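Local coordinates for Thiol:disulfide interchange protein DsbA (Pseudomonas aeruginosa, PDB 4ZL8) that probably forms disulfide bonds in periplasmic proteins by passing them its own redox-active disulfide, as a thioredoxin-fold oxidoreductase of the DsbA subfamily, at residues A[107-112]-A[124-129]. The protein carries 1 engineered substitution. Residues are numbered along the deposited sequence; the frame is centred on the assembly and turned at random. Where two conformers were deposited one is given.
Sequences TPEEMA and KFLSTY
The N-terminal part of helix 108-116 and the C-terminal part of helix 122-129 run roughly antiparallel (143°); the axes of these short segments come within 9.8 Å. No hydrogen bond crosses between them, so side-chain packing carries the contact. Pro108 lies over one face of the Tyr129 ring: CB stands 3.9 Å from the ring centroid, 21° off the normal, a CH-pi contact displaced toward the rim. CG of Pro108 reaches CE2 of Tyr129 at 3.6 Å. Both aromatic side chains extend with CG anti to the backbone N (chi1 178° in Phe125), which carries their rings across; Phe125 CE2 meets Met111 CB at 3.8 Å and its CD2 meets Ala112 CB. Met111, extended beyond CG, crosses both at about a right angle; its SD lies 3.7 Å from Tyr129 CE1, obliquely, and at the edge of the Phe125 ring, making a Met-aromatic contact with each. Leu126 sends CD2 to Pro108 CB (3.8 Å) and to Ala112 CB, while its CD1 meets OE2 of Glu109, whose OE1 forms a salt bridge with Lys122. Thr107 is the N-cap of helix 108-116: its OG1 accepts from Glu110 N at 3.2 Å, nearly straight. The contact, centred about 20 Å from the chain centre, belongs to the helical region inserted between strands 58-64 and 155-158 of the thioredoxin fold; helix 70-84 packs alongside, Val73 touching Met111 and Thr80 the side chains of Phe125 and Tyr129.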
loop_
_atom_site.group_PDB
_atom_site.type_symbol
_atom_site.label_atom_id
_atom_site.label_comp_id
_atom_site.label_asym_id
_atom_site.label_seq_id
_atom_site.Cartn_x
_atom_site.Cartn_y
_atom_site.Cartn_z
ATOM N N THR A 107 -2.663 -18.545 6.927
ATOM C CA THR A 107 -2.067 -18.708 8.247
ATOM C C THR A 107 -0.582 -18.490 8.110
ATOM O O THR A 107 -0.044 -18.638 7.020
ATOM C CB THR A 107 -2.256 -20.119 8.795
ATOM O OG1 THR A 107 -1.562 -21.063 7.962
ATOM C CG2 THR A 107 -3.728 -20.502 8.867
ATOM N N PRO A 108 0.105 -18.140 9.207
ATOM C CA PRO A 108 1.547 -17.919 9.067
ATOM C C PRO A 108 2.316 -19.180 8.657
ATOM O O PRO A 108 3.311 -19.028 7.970
ATOM C CB PRO A 108 1.976 -17.374 10.447
ATOM C CG PRO A 108 0.809 -17.602 11.362
ATOM C CD PRO A 108 -0.412 -17.752 10.533
ATOM N N GLU A 109 1.866 -20.375 9.006
ATOM C CA GLU A 109 2.547 -21.576 8.545
ATOM C C GLU A 109 2.449 -21.682 7.025
ATOM O O GLU A 109 3.441 -21.973 6.339
ATOM C CB GLU A 109 1.965 -22.825 9.208
ATOM C CG GLU A 109 2.631 -23.164 10.516
ATOM C CD GLU A 109 4.081 -23.581 10.331
ATOM O OE1 GLU A 109 4.368 -24.358 9.390
ATOM O OE2 GLU A 109 4.932 -23.132 11.126
ATOM N N GLU A 110 1.255 -21.449 6.487
ATOM C CA GLU A 110 1.083 -21.488 5.046
ATOM C C GLU A 110 1.946 -20.421 4.376
ATOM O O GLU A 110 2.565 -20.673 3.332
ATOM C CB GLU A 110 -0.370 -21.284 4.640
ATOM C CG GLU A 110 -0.570 -21.645 3.197
ATOM C CD GLU A 110 -1.910 -21.236 2.664
ATOM O OE1 GLU A 110 -2.869 -21.054 3.490
ATOM O OE2 GLU A 110 -1.967 -21.116 1.408
ATOM N N MET A 111 1.966 -19.228 4.946
ATOM C CA MET A 111 2.754 -18.147 4.376
ATOM C C MET A 111 4.220 -18.521 4.357
ATOM O O MET A 111 4.898 -18.356 3.349
ATOM C CB MET A 111 2.596 -16.875 5.193
ATOM C CG MET A 111 1.199 -16.307 5.231
ATOM S SD MET A 111 1.132 -15.098 6.574
ATOM C CE MET A 111 -0.583 -14.645 6.504
ATOM N N ALA A 112 4.719 -19.012 5.474
ATOM C CA ALA A 112 6.141 -19.293 5.590
ATOM C C ALA A 112 6.549 -20.371 4.598
ATOM O O ALA A 112 7.617 -20.313 4.004
ATOM C CB ALA A 112 6.478 -19.723 7.003
ATOM N N LYS A 124 12.771 -16.866 10.597
ATOM C CA LYS A 124 12.745 -15.416 10.773
ATOM C C LYS A 124 11.388 -14.824 10.387
ATOM O O LYS A 124 10.892 -13.912 11.049
ATOM C CB LYS A 124 13.865 -14.742 9.973
ATOM C CG LYS A 124 13.982 -13.245 10.212
ATOM C CD LYS A 124 14.457 -12.946 11.613
ATOM C CE LYS A 124 14.649 -11.455 11.854
ATOM N NZ LYS A 124 15.145 -11.183 13.240
ATOM N N PHE A 125 10.761 -15.347 9.339
ATOM C CA PHE A 125 9.430 -14.888 8.998
ATOM C C PHE A 125 8.463 -15.120 10.167
ATOM O O PHE A 125 7.739 -14.212 10.560
ATOM C CB PHE A 125 8.886 -15.583 7.740
ATOM C CG PHE A 125 7.488 -15.155 7.411
ATOM C CD1 PHE A 125 7.257 -14.002 6.676
ATOM C CD2 PHE A 125 6.400 -15.846 7.901
ATOM C CE1 PHE A 125 5.974 -13.582 6.404
ATOM C CE2 PHE A 125 5.103 -15.418 7.625
ATOM C CZ PHE A 125 4.896 -14.297 6.885
ATOM N N LEU A 126 8.437 -16.329 10.701
ATOM C CA LEU A 126 7.511 -16.645 11.780
ATOM C C LEU A 126 7.795 -15.808 13.032
ATOM O O LEU A 126 6.857 -15.294 13.642
ATOM C CB LEU A 126 7.541 -18.142 12.077
ATOM C CG LEU A 126 6.976 -19.018 10.945
ATOM C CD1 LEU A 126 7.227 -20.462 11.239
ATOM C CD2 LEU A 126 5.486 -18.780 10.755
ATOM N N SER A 127 9.058 -15.670 13.431
ATOM C CA SER A 127 9.415 -14.871 14.603
ATOM C C SER A 127 9.014 -13.413 14.402
ATOM O O SER A 127 8.498 -12.761 15.315
ATOM C CB SER A 127 10.914 -14.963 14.874
ATOM O OG SER A 127 11.292 -14.176 15.995
ATOM N N THR A 128 9.252 -12.892 13.202
ATOM C CA THR A 128 8.889 -11.509 12.917
ATOM C C THR A 128 7.371 -11.346 12.885
ATOM O O THR A 128 6.814 -10.420 13.457
ATOM C CB THR A 128 9.510 -11.028 11.576
ATOM O OG1 THR A 128 10.926 -11.174 11.626
ATOM C CG2 THR A 128 9.183 -9.566 11.320
ATOM N N TYR A 129 6.675 -12.275 12.235
ATOM C CA TYR A 129 5.230 -12.191 12.126
ATOM C C TYR A 129 4.573 -12.083 13.490
ATOM O O TYR A 129 3.624 -11.328 13.660
ATOM C CB TYR A 129 4.709 -13.414 11.364
ATOM C CG TYR A 129 3.216 -13.421 11.061
ATOM C CD1 TYR A 129 2.742 -12.926 9.858
ATOM C CD2 TYR A 129 2.300 -13.947 11.957
ATOM C CE1 TYR A 129 1.396 -12.948 9.558
ATOM C CE2 TYR A 129 0.944 -13.975 11.667
ATOM C CZ TYR A 129 0.505 -13.455 10.468
ATOM O OH TYR A 129 -0.840 -13.466 10.170
#